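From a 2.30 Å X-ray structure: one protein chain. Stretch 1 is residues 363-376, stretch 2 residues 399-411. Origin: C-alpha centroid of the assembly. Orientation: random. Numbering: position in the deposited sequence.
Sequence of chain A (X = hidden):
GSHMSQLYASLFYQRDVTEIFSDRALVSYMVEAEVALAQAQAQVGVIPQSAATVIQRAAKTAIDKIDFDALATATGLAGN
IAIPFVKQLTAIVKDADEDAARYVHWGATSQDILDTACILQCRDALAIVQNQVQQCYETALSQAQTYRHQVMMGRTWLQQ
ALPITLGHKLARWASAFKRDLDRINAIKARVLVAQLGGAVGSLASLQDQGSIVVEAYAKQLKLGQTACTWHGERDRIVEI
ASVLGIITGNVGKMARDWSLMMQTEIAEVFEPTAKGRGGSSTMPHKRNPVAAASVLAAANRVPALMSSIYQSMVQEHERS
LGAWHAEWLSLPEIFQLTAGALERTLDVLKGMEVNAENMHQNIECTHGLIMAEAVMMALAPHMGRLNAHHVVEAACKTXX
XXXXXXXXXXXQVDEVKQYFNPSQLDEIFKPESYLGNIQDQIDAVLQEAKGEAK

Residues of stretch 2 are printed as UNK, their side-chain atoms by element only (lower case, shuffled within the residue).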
ATOM      1  N   ILE A 363      25.618 -15.748 -25.610  1.00 34.14           N
ATOM      2  CA  ILE A 363      25.860 -17.109 -25.145  1.00 34.52           C
ATOM      3  C   ILE A 363      27.406 -17.352 -25.098  1.00 36.67           C
ATOM      4  O   ILE A 363      27.901 -18.133 -24.258  1.00 34.67           O
ATOM      5  CB  ILE A 363      25.214 -18.155 -26.093  1.00 36.03           C
ATOM      6  CG1 ILE A 363      23.697 -18.195 -25.900  1.00 37.10           C
ATOM      7  CG2 ILE A 363      25.796 -19.553 -25.861  1.00 35.87           C
ATOM      8  CD1 ILE A 363      22.990 -18.946 -27.064  1.00 37.14           C
ATOM      9  N   GLU A 364      28.169 -16.687 -25.967  1.00 36.72           N
ATOM     10  CA  GLU A 364      29.623 -16.917 -25.966  1.00 41.32           C
ATOM     11  C   GLU A 364      30.374 -16.116 -24.920  1.00 42.36           C
ATOM     12  O   GLU A 364      31.550 -16.326 -24.690  1.00 43.49           O
ATOM     13  CB  GLU A 364      30.218 -16.684 -27.369  1.00 42.97           C
ATOM     14  CG  GLU A 364      30.099 -17.971 -28.238  1.00 49.40           C
ATOM     15  CD  GLU A 364      30.806 -19.174 -27.561  1.00 54.47           C
ATOM     16  OE1 GLU A 364      32.001 -18.988 -27.226  1.00 57.74           O
ATOM     17  OE2 GLU A 364      30.212 -20.280 -27.342  1.00 56.20           O
ATOM     18  N   CYS A 365      29.659 -15.233 -24.246  1.00 42.14           N
ATOM     19  CA  CYS A 365      30.211 -14.371 -23.216  1.00 42.86           C
ATOM     20  C   CYS A 365      31.150 -15.024 -22.158  1.00 41.69           C
ATOM     21  O   CYS A 365      32.208 -14.483 -21.833  1.00 40.65           O
ATOM     22  CB  CYS A 365      29.019 -13.678 -22.540  1.00 45.79           C
ATOM     23  SG  CYS A 365      29.450 -12.333 -21.574  1.00 52.92           S
ATOM     24  N   THR A 366      30.772 -16.160 -21.590  1.00 39.77           N
ATOM     25  CA  THR A 366      31.648 -16.799 -20.590  1.00 39.42           C
ATOM     26  C   THR A 366      32.633 -17.823 -21.200  1.00 38.23           C
ATOM     27  O   THR A 366      33.231 -18.620 -20.487  1.00 37.27           O
ATOM     28  CB  THR A 366      30.824 -17.530 -19.471  1.00 38.61           C
ATOM     29  OG1 THR A 366      30.008 -18.562 -20.060  1.00 37.58           O
ATOM     30  CG2 THR A 366      29.964 -16.527 -18.708  1.00 35.57           C
ATOM     31  N   HIS A 367      32.754 -17.811 -22.519  1.00 38.19           N
ATOM     32  CA  HIS A 367      33.671 -18.710 -23.212  1.00 39.79           C
ATOM     33  C   HIS A 367      33.528 -20.169 -22.794  1.00 38.41           C
ATOM     34  O   HIS A 367      34.499 -20.793 -22.397  1.00 37.72           O
ATOM     35  CB  HIS A 367      35.115 -18.241 -22.980  1.00 43.24           C
ATOM     36  CG  HIS A 367      35.267 -16.750 -23.072  1.00 47.46           C
ATOM     37  ND1 HIS A 367      35.061 -16.048 -24.253  1.00 49.67           N
ATOM     38  CD2 HIS A 367      35.517 -15.816 -22.118  1.00 48.74           C
ATOM     39  CE1 HIS A 367      35.177 -14.751 -24.016  1.00 49.42           C
ATOM     40  NE2 HIS A 367      35.455 -14.583 -22.728  1.00 49.36           N
ATOM     41  N   GLY A 368      32.302 -20.680 -22.867  1.00 36.20           N
ATOM     42  CA  GLY A 368      32.039 -22.055 -22.570  1.00 34.75           C
ATOM     43  C   GLY A 368      31.872 -22.425 -21.123  1.00 36.77           C
ATOM     44  O   GLY A 368      31.473 -23.568 -20.839  1.00 37.18           O
ATOM     45  N   LEU A 369      32.163 -21.513 -20.195  1.00 36.43           N
ATOM     46  CA  LEU A 369      31.998 -21.865 -18.786  1.00 38.63           C
ATOM     47  C   LEU A 369      30.554 -22.280 -18.423  1.00 38.54           C
ATOM     48  O   LEU A 369      30.373 -23.168 -17.593  1.00 37.54           O
ATOM     49  CB  LEU A 369      32.480 -20.717 -17.879  1.00 40.19           C
ATOM     50  CG  LEU A 369      34.015 -20.517 -17.919  1.00 43.19           C
ATOM     51  CD1 LEU A 369      34.422 -19.224 -17.217  1.00 44.71           C
ATOM     52  CD2 LEU A 369      34.689 -21.699 -17.255  1.00 43.00           C
ATOM     53  N   ILE A 370      29.538 -21.664 -19.042  1.00 37.80           N
ATOM     54  CA  ILE A 370      28.162 -22.049 -18.747  1.00 39.77           C
ATOM     55  C   ILE A 370      27.820 -23.488 -19.202  1.00 40.38           C
ATOM     56  O   ILE A 370      26.800 -24.034 -18.776  1.00 41.25           O
ATOM     57  CB  ILE A 370      27.099 -21.015 -19.351  1.00 40.65           C
ATOM     58  CG1 ILE A 370      27.355 -20.712 -20.836  1.00 42.01           C
ATOM     59  CG2 ILE A 370      27.148 -19.692 -18.588  1.00 39.70           C
ATOM     60  CD1 ILE A 370      26.645 -21.625 -21.820  1.00 41.97           C
ATOM     61  N   MET A 371      28.670 -24.103 -20.042  1.00 39.46           N
ATOM     62  CA  MET A 371      28.430 -25.476 -20.495  1.00 40.34           C
ATOM     63  C   MET A 371      29.124 -26.499 -19.616  1.00 39.91           C
ATOM     64  O   MET A 371      29.091 -27.698 -19.884  1.00 40.69           O
ATOM     65  CB  MET A 371      28.889 -25.661 -21.957  1.00 40.40           C
ATOM     66  CG  MET A 371      28.148 -24.760 -22.958  1.00 41.42           C
ATOM     67  SD  MET A 371      26.353 -25.145 -22.898  1.00 44.24           S
ATOM     68  CE  MET A 371      26.338 -26.792 -23.485  1.00 43.66           C
ATOM     69  N   ALA A 372      29.734 -26.033 -18.540  1.00 39.40           N
ATOM     70  CA  ALA A 372      30.476 -26.927 -17.661  1.00 39.39           C
ATOM     71  C   ALA A 372      29.667 -28.097 -17.138  1.00 40.18           C
ATOM     72  O   ALA A 372      30.150 -29.239 -17.090  1.00 41.03           O
ATOM     73  CB  ALA A 372      31.052 -26.151 -16.487  1.00 38.35           C
ATOM     74  N   GLU A 373      28.445 -27.841 -16.716  1.00 41.03           N
ATOM     75  CA  GLU A 373      27.696 -28.959 -16.183  1.00 42.82           C
ATOM     76  C   GLU A 373      27.239 -29.932 -17.299  1.00 40.99           C
ATOM     77  O   GLU A 373      27.201 -31.132 -17.069  1.00 40.13           O
ATOM     78  CB  GLU A 373      26.590 -28.461 -15.233  1.00 44.10           C
ATOM     79  CG  GLU A 373      25.205 -28.448 -15.704  1.00 51.65           C
ATOM     80  CD  GLU A 373      24.245 -28.283 -14.526  1.00 54.79           C
ATOM     81  OE1 GLU A 373      24.606 -27.507 -13.607  1.00 59.93           O
ATOM     82  OE2 GLU A 373      23.147 -28.890 -14.515  1.00 55.43           O
ATOM     83  N   ALA A 374      26.990 -29.423 -18.502  1.00 39.14           N
ATOM     84  CA  ALA A 374      26.644 -30.271 -19.627  1.00 40.72           C
ATOM     85  C   ALA A 374      27.864 -31.229 -19.885  1.00 41.76           C
ATOM     86  O   ALA A 374      27.679 -32.443 -20.073  1.00 42.90           O
ATOM     87  CB  ALA A 374      26.360 -29.400 -20.888  1.00 38.52           C
ATOM     88  N   VAL A 375      29.095 -30.699 -19.873  1.00 41.16           N
ATOM     89  CA  VAL A 375      30.286 -31.542 -20.094  1.00 42.53           C
ATOM     90  C   VAL A 375      30.412 -32.618 -19.005  1.00 44.28           C
ATOM     91  O   VAL A 375      30.779 -33.768 -19.254  1.00 43.05           O
ATOM     92  CB  VAL A 375      31.596 -30.703 -20.096  1.00 42.53           C
ATOM     93  CG1 VAL A 375      32.802 -31.627 -20.257  1.00 40.02           C
ATOM     94  CG2 VAL A 375      31.552 -29.667 -21.221  1.00 41.09           C
ATOM     95  N   MET A 376      30.098 -32.224 -17.788  1.00 46.19           N
ATOM     96  CA  MET A 376      30.156 -33.125 -16.677  1.00 49.68           C
ATOM     97  C   MET A 376      29.130 -34.289 -16.795  1.00 49.98           C
ATOM     98  O   MET A 376      29.449 -35.427 -16.439  1.00 45.80           O
ATOM     99  CB  MET A 376      29.942 -32.306 -15.424  1.00 53.81           C
ATOM    100  CG  MET A 376      30.518 -32.921 -14.204  1.00 59.92           C
ATOM    101  SD  MET A 376      29.203 -32.912 -13.038  1.00 69.47           S
ATOM    102  CE  MET A 376      28.384 -34.526 -13.508  1.00 66.68           C
ATOM    103  N   UNK A 399      41.113 -22.982 -17.815  1.00 39.91           N
ATOM    104  CA  UNK A 399      40.556 -22.136 -18.853  1.00 38.74           C
ATOM    105  C   UNK A 399      40.518 -20.688 -18.360  1.00 39.00           C
ATOM    106  O   UNK A 399      40.734 -19.764 -19.117  1.00 36.58           O
ATOM    107  c   UNK A 399      39.145 -22.621 -19.233  1.00 37.65           C
ATOM    108  N   UNK A 400      40.238 -20.486 -17.084  1.00 39.38           N
ATOM    109  CA  UNK A 400      40.224 -19.132 -16.609  1.00 41.80           C
ATOM    110  C   UNK A 400      41.668 -18.607 -16.539  1.00 43.67           C
ATOM    111  O   UNK A 400      41.918 -17.492 -16.962  1.00 45.00           O
ATOM    112  c   UNK A 400      38.116 -19.395 -15.295  1.00 42.73           C
ATOM    113  c   UNK A 400      39.580 -19.016 -15.224  1.00 42.39           C
ATOM    114  c   UNK A 400      39.723 -17.615 -14.739  1.00 43.04           C
ATOM    115  N   UNK A 401      42.612 -19.407 -16.036  1.00 42.82           N
ATOM    116  CA  UNK A 401      43.998 -18.969 -15.957  1.00 43.71           C
ATOM    117  C   UNK A 401      44.593 -18.628 -17.346  1.00 45.14           C
ATOM    118  O   UNK A 401      45.269 -17.603 -17.509  1.00 44.42           O
ATOM    119  c   UNK A 401      44.828 -20.033 -15.270  1.00 43.17           C
ATOM    120  N   UNK A 402      44.324 -19.471 -18.348  1.00 45.95           N
ATOM    121  CA  UNK A 402      44.819 -19.254 -19.720  1.00 47.01           C
ATOM    122  C   UNK A 402      43.915 -18.321 -20.568  1.00 48.53           C
ATOM    123  O   UNK A 402      44.266 -17.961 -21.696  1.00 47.66           O
ATOM    124  c   UNK A 402      45.878 -21.561 -19.864  1.00 46.60           C
ATOM    125  c   UNK A 402      44.910 -20.582 -20.461  1.00 44.96           C
ATOM    126  c   UNK A 402      46.064 -22.761 -20.776  1.00 47.03           C
ATOM    127  o   UNK A 402      46.556 -23.836 -20.339  1.00 47.93           O
ATOM    128  o   UNK A 402      45.724 -22.609 -21.961  1.00 48.44           O
ATOM    129  N   UNK A 403      42.758 -17.939 -20.017  1.00 50.46           N
ATOM    130  CA  UNK A 403      41.765 -17.129 -20.735  1.00 52.10           C
ATOM    131  C   UNK A 403      41.466 -17.783 -22.096  1.00 50.00           C
ATOM    132  O   UNK A 403      41.550 -17.139 -23.122  1.00 49.81           O
ATOM    133  o   UNK A 403      41.034 -12.865 -19.616  1.00 70.57           O
ATOM    134  c   UNK A 403      42.180 -13.364 -19.610  1.00 67.66           C
ATOM    135  n   UNK A 403      43.293 -12.612 -19.667  1.00 67.64           N
ATOM    136  c   UNK A 403      42.378 -14.898 -19.536  1.00 62.87           C
ATOM    137  c   UNK A 403      42.232 -15.652 -20.904  1.00 55.85           C
ATOM    138  N   UNK A 404      41.130 -19.070 -22.092  1.00 48.71           N
ATOM    139  CA  UNK A 404      40.814 -19.788 -23.320  1.00 48.66           C
ATOM    140  C   UNK A 404      39.403 -20.281 -23.164  1.00 46.85           C
ATOM    141  O   UNK A 404      38.897 -20.319 -22.051  1.00 45.80           O
ATOM    142  c   UNK A 404      44.944 -21.184 -25.548  1.00 64.04           C
ATOM    143  c   UNK A 404      43.447 -21.245 -25.227  1.00 61.70           C
ATOM    144  c   UNK A 404      43.144 -20.788 -23.803  1.00 56.97           C
ATOM    145  c   UNK A 404      41.690 -21.037 -23.494  1.00 51.98           C
ATOM    146  n   UNK A 404      45.412 -19.743 -25.777  1.00 67.37           N
ATOM    147  N   UNK A 405      38.790 -20.701 -24.271  1.00 44.42           N
ATOM    148  CA  UNK A 405      37.451 -21.259 -24.223  1.00 42.61           C
ATOM    149  C   UNK A 405      37.560 -22.623 -23.500  1.00 42.73           C
ATOM    150  O   UNK A 405      38.524 -23.381 -23.686  1.00 42.17           O
ATOM    151  n   UNK A 405      34.940 -22.990 -25.447  1.00 39.92           N
ATOM    152  c   UNK A 405      35.463 -21.748 -25.762  1.00 41.47           C
ATOM    153  c   UNK A 405      34.409 -20.981 -26.145  1.00 39.87           C
ATOM    154  c   UNK A 405      36.929 -21.432 -25.658  1.00 41.52           C
ATOM    155  n   UNK A 405      33.276 -21.763 -26.042  1.00 38.95           N
ATOM    156  c   UNK A 405      33.626 -22.967 -25.621  1.00 40.07           C
ATOM    157  N   UNK A 406      36.580 -22.942 -22.668  1.00 41.15           N
ATOM    158  CA  UNK A 406      36.612 -24.215 -21.982  1.00 40.48           C
ATOM    159  C   UNK A 406      36.732 -25.395 -22.964  1.00 41.07           C
ATOM    160  O   UNK A 406      37.296 -26.425 -22.598  1.00 39.13           O
ATOM    161  c   UNK A 406      35.319 -25.678 -20.255  1.00 38.30           C
ATOM    162  c   UNK A 406      36.451 -25.717 -19.193  1.00 37.39           C
ATOM    163  c   UNK A 406      33.973 -25.771 -19.599  1.00 37.90           C
ATOM    164  c   UNK A 406      35.359 -24.395 -21.098  1.00 38.34           C
ATOM    165  N   UNK A 407      36.187 -25.273 -24.178  1.00 41.38           N
ATOM    166  CA  UNK A 407      36.267 -26.395 -25.132  1.00 43.84           C
ATOM    167  C   UNK A 407      37.753 -26.663 -25.477  1.00 43.50           C
ATOM    168  O   UNK A 407      38.189 -27.803 -25.499  1.00 41.43           O
ATOM    169  c   UNK A 407      35.443 -26.139 -26.431  1.00 44.37           C
ATOM    170  n   UNK A 407      33.833 -26.167 -30.728  1.00 56.72           N
ATOM    171  c   UNK A 407      35.324 -27.392 -27.334  1.00 47.83           C
ATOM    172  c   UNK A 407      34.919 -26.543 -29.746  1.00 52.76           C
ATOM    173  c   UNK A 407      34.323 -27.235 -28.512  1.00 51.70           C
ATOM    174  N   UNK A 408      38.520 -25.606 -25.713  1.00 45.23           N
ATOM    175  CA  UNK A 408      39.933 -25.743 -26.013  1.00 47.58           C
ATOM    176  C   UNK A 408      40.668 -26.483 -24.926  1.00 48.11           C
ATOM    177  O   UNK A 408      41.515 -27.320 -25.230  1.00 49.89           O
ATOM    178  o   UNK A 408      39.343 -24.350 -28.277  1.00 57.91           O
ATOM    179  c   UNK A 408      39.943 -23.645 -27.392  1.00 57.08           C
ATOM    180  c   UNK A 408      40.570 -24.384 -26.219  1.00 50.98           C
ATOM    181  o   UNK A 408      40.060 -22.380 -27.431  1.00 59.42           O
ATOM    182  N   UNK A 409      40.326 -26.233 -23.665  1.00 46.47           N
ATOM    183  CA  UNK A 409      41.018 -26.897 -22.572  1.00 45.58           C
ATOM    184  C   UNK A 409      40.561 -28.346 -22.391  1.00 46.83           C
ATOM    185  O   UNK A 409      41.356 -29.269 -22.276  1.00 45.85           O
ATOM    186  c   UNK A 409      40.796 -26.149 -21.229  1.00 44.57           C
ATOM    187  c   UNK A 409      42.782 -24.662 -21.787  1.00 45.16           C
ATOM    188  c   UNK A 409      41.367 -24.748 -21.316  1.00 44.55           C
ATOM    189  c   UNK A 409      41.343 -26.963 -20.071  1.00 43.76           C
ATOM    190  N   UNK A 410      39.265 -28.561 -22.370  1.00 48.70           N
ATOM    191  CA  UNK A 410      38.804 -29.901 -22.147  1.00 50.80           C
ATOM    192  C   UNK A 410      39.218 -30.858 -23.261  1.00 52.66           C
ATOM    193  O   UNK A 410      39.506 -32.022 -22.982  1.00 51.88           O
ATOM    194  c   UNK A 410      36.522 -30.654 -22.976  1.00 49.89           C
ATOM    195  c   UNK A 410      36.994 -30.598 -20.571  1.00 51.76           C
ATOM    196  c   UNK A 410      37.266 -29.908 -21.901  1.00 50.69           C
ATOM    197  c   UNK A 410      36.149 -29.782 -19.686  1.00 51.49           C
ATOM    198  N   UNK A 411      39.288 -30.368 -24.502  1.00 53.51           N
ATOM    199  CA  UNK A 411      39.638 -31.238 -25.633  1.00 56.89           C
ATOM    200  C   UNK A 411      41.072 -31.783 -25.603  1.00 59.46           C
ATOM    201  O   UNK A 411      41.380 -32.758 -26.303  1.00 59.90           O
ATOM    202  c   UNK A 411      39.400 -30.530 -26.979  1.00 55.02           C
ATOM    203  o   UNK A 411      40.350 -29.497 -27.140  1.00 55.81           O
TER

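Position 399 carries a single side-chain carbon, so it is alanine; its CA-to-CB bond points toward stretch 1, and its small size suits a buried helical site. Position 400 has three carbons forked at the first, the pattern of valine. A399 and V400 belong to a helix, and CG2 of V400 lies 4.2 Å from CD1 of L369, an apolar contact suited to a branched aliphatic side chain.

Position 401, again one carbon, is alanine, exposed and out of reach of stretch 1. Position 402 has three carbons, the third bearing two oxygens: glutamate, its charge suited to an exposed place. At 403 the third carbon bears one oxygen and one nitrogen, hence glutamine. Q403 leaves the helix with positive phi, and its polar amide suits the exposed turn. Position 404 has four carbons in a row ending in nitrogen, a lysine whose CA-to-CB bond points away from stretch 1; a long charged chain suits this exposed loop position.

At 405 one carbon leads to a five-membered ring of three carbons and two nitrogens: histidine. ND1 of H405 accepts a capping hydrogen bond of 2.9 Å from N of residue 407, satisfying an amide in the first turn of the next helix. NE2 of H405 lies 3.3 Å from OE1 of E364, near the ring plane, while the backbone at H367 and G368 covers one ring face.

Position 406 has four carbons forked at the second: leucine. It points toward stretch 1, where CD2 of L406 comes 4.3 Å from CB of A372, fitting a buried apolar residue. Position 407, four carbons ending in nitrogen, is lysine; its side-chain end leads away from stretch 1, and NZ bonds elsewhere in the structure. At 408 two carbons, the second with two oxygens, give aspartate, out of reach in the helix but partly exposed, a setting that tolerates a carboxylate. Positions 409 and 410 each have four carbons, forked at the first with one two-carbon arm: isoleucines, both buried. I409 does not reach stretch 1, but CD1 of I410 meets CG1 of V375 at 3.9 Å. Position 411, one carbon and one oxygen, is serine, beyond reach and partly exposed, where a small hydroxyl is tolerated.

The contact is anchored by one hydrogen bond, from N of L406 to O of H367 (3.0 Å, nearly linear). Here the absence of a side chain at G368 is essential: an ideal CB would lie 2.5 Å from CE1 of H405, a clash, and its positive phi also favours glycine. The apolar pairs extend the packing beyond this backbone link.

Stretch 2 399-411: AVAEQKHLKDIIS
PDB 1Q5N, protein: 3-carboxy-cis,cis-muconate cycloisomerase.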